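Local coordinates for inositol-1-monophosphatase (Thermotoga maritima, PDB 2P3V) that hydrolyses phosphate monoesters with broad specificity, including inositol 1-phosphate and fructose 1,6-bisphosphate, using magnesium, at the interface of chains A and B. Numbering follows the deposited sequence. Chains: chain A/B, Inositol-1-monophosphatase.

The interface of chains A and B. Residues chain A 172, 183, 187-189; chain B 86, 89-91.
A:Arg188 and B:Leu91 bury the most surface in this patch of the two-fold symmetric interface between two subunits of the homotetramer. B:Leu91 CD2 lies above the A:Tyr183 ring plane but beyond its rim, 3.6 Å from A:Tyr183 CD2. B:Leu91 CD2 is also 3.7 Å from A:Arg188 CB. The other methyl, B:Leu91 CD1, is 4.1 Å from A:Val189 CG1, the side chains crossing at about a right angle. A:Arg188 has CD anti to CA (chi2 178°), and the extended chain carries CD over the tyrosine ring centre. Its guanidinium offers a face to the B:Gly90 carbonyl. That oxygen sits above the plane near NE, but the N-H points away, so no hydrogen bond forms. B:His89 packs directly, its CB 3.4 Å from the backbone oxygen A:Arg188 O. Water 1, in plane at the imidazole edge, bridges the chains, 3.0 Å from B:His89 ND1. The same water is 2.7 Å from the carbonyl A:Gly187 O. Apart from this cluster, A:Arg172 NE donates a moderately bent bond (148° at H) to the amide oxygen B:Asn86 OD1 (3.0 Å), slightly tilted from both planes, which stand 76° apart. An alanine in place of A:Arg172 would remove the donor and is likely to leave B:Asn86 OD1 without this cross-subunit partner. A:Arg172, a likely substrate-binding residue, ends strand 170-172. A:Tyr183 lies on helix 177-186; A:Gly187 to A:Val189 lead to strand 191-194. Chain B contributes helix 84-89 and the following loop.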
loop_
_atom_site.group_PDB
_atom_site.type_symbol
_atom_site.label_atom_id
_atom_site.label_comp_id
_atom_site.label_asym_id
_atom_site.label_seq_id
_atom_site.Cartn_x
_atom_site.Cartn_y
_atom_site.Cartn_z
ATOM N N ARG A 172 11.102 20.664 -7.930
ATOM C CA ARG A 172 9.833 20.228 -7.367
ATOM C C ARG A 172 9.354 21.039 -6.171
ATOM O O ARG A 172 10.153 21.574 -5.402
ATOM C CB ARG A 172 9.942 18.763 -6.924
ATOM C CG ARG A 172 10.274 17.780 -8.021
ATOM C CD ARG A 172 9.120 17.637 -8.995
ATOM N NE ARG A 172 9.499 16.851 -10.167
ATOM C CZ ARG A 172 9.319 17.248 -11.423
ATOM N NH1 ARG A 172 9.699 16.466 -12.421
ATOM N NH2 ARG A 172 8.760 18.426 -11.681
ATOM N N TYR A 183 13.711 13.118 1.817
ATOM C CA TYR A 183 13.872 12.698 0.426
ATOM C C TYR A 183 15.284 12.926 -0.117
ATOM O O TYR A 183 15.758 12.184 -0.985
ATOM C CB TYR A 183 12.851 13.416 -0.440
ATOM C CG TYR A 183 11.529 12.697 -0.517
ATOM C CD1 TYR A 183 11.204 11.695 0.387
ATOM C CD2 TYR A 183 10.608 13.006 -1.513
ATOM C CE1 TYR A 183 9.991 11.012 0.293
ATOM C CE2 TYR A 183 9.399 12.336 -1.612
ATOM C CZ TYR A 183 9.094 11.342 -0.714
ATOM O OH TYR A 183 7.902 10.676 -0.838
ATOM N N GLY A 187 17.610 10.133 -1.343
ATOM C CA GLY A 187 18.255 10.267 -2.641
ATOM C C GLY A 187 17.280 10.507 -3.789
ATOM O O GLY A 187 17.648 10.359 -4.961
ATOM N N ARG A 188 16.045 10.892 -3.457
ATOM C CA ARG A 188 14.995 11.141 -4.451
ATOM C C ARG A 188 15.102 12.525 -5.086
ATOM O O ARG A 188 14.506 12.790 -6.136
ATOM C CB ARG A 188 13.619 10.955 -3.804
ATOM C CG ARG A 188 13.415 9.535 -3.281
ATOM C CD ARG A 188 12.080 9.373 -2.593
ATOM N NE ARG A 188 11.633 7.986 -2.636
ATOM C CZ ARG A 188 10.401 7.596 -2.325
ATOM N NH1 ARG A 188 9.499 8.489 -1.938
ATOM N NH2 ARG A 188 10.055 6.326 -2.438
ATOM N N VAL A 189 15.841 13.408 -4.424
ATOM C CA VAL A 189 16.109 14.757 -4.919
ATOM C C VAL A 189 17.541 15.016 -4.472
ATOM O O VAL A 189 18.023 14.381 -3.529
ATOM C CB VAL A 189 15.153 15.819 -4.339
ATOM C CG1 VAL A 189 13.769 15.659 -4.970
ATOM C CG2 VAL A 189 15.085 15.701 -2.826
ATOM N N ASN B 86 10.950 11.827 -12.578
ATOM C CA ASN B 86 10.627 11.449 -11.206
ATOM C C ASN B 86 10.917 9.963 -11.058
ATOM O O ASN B 86 11.524 9.520 -10.074
ATOM C CB ASN B 86 9.150 11.692 -10.898
ATOM C CG ASN B 86 8.867 13.120 -10.518
ATOM O OD1 ASN B 86 9.773 13.858 -10.164
ATOM N ND2 ASN B 86 7.606 13.512 -10.567
ATOM N N HIS B 89 14.564 9.273 -10.602
ATOM C CA HIS B 89 15.070 9.737 -9.317
ATOM C C HIS B 89 14.475 8.992 -8.151
ATOM O O HIS B 89 14.986 9.066 -7.030
ATOM C CB HIS B 89 14.837 11.241 -9.183
ATOM C CG HIS B 89 15.796 12.049 -9.988
ATOM N ND1 HIS B 89 16.910 12.643 -9.436
ATOM C CD2 HIS B 89 15.894 12.237 -11.327
ATOM C CE1 HIS B 89 17.655 13.155 -10.399
ATOM N NE2 HIS B 89 17.061 12.921 -11.556
ATOM N N GLY B 90 13.402 8.261 -8.419
ATOM C CA GLY B 90 12.778 7.492 -7.366
ATOM C C GLY B 90 11.583 8.154 -6.720
ATOM O O GLY B 90 11.089 7.660 -5.710
ATOM N N LEU B 91 11.117 9.267 -7.280
ATOM C CA LEU B 91 9.960 9.940 -6.713
ATOM C C LEU B 91 8.734 9.152 -7.110
ATOM O O LEU B 91 8.694 8.565 -8.186
ATOM C CB LEU B 91 9.872 11.366 -7.221
ATOM C CG LEU B 91 10.933 12.240 -6.552
ATOM C CD1 LEU B 91 11.076 13.538 -7.301
ATOM C CD2 LEU B 91 10.547 12.482 -5.094
HETATM O O HOH W 1 17.989 12.431 -6.626
#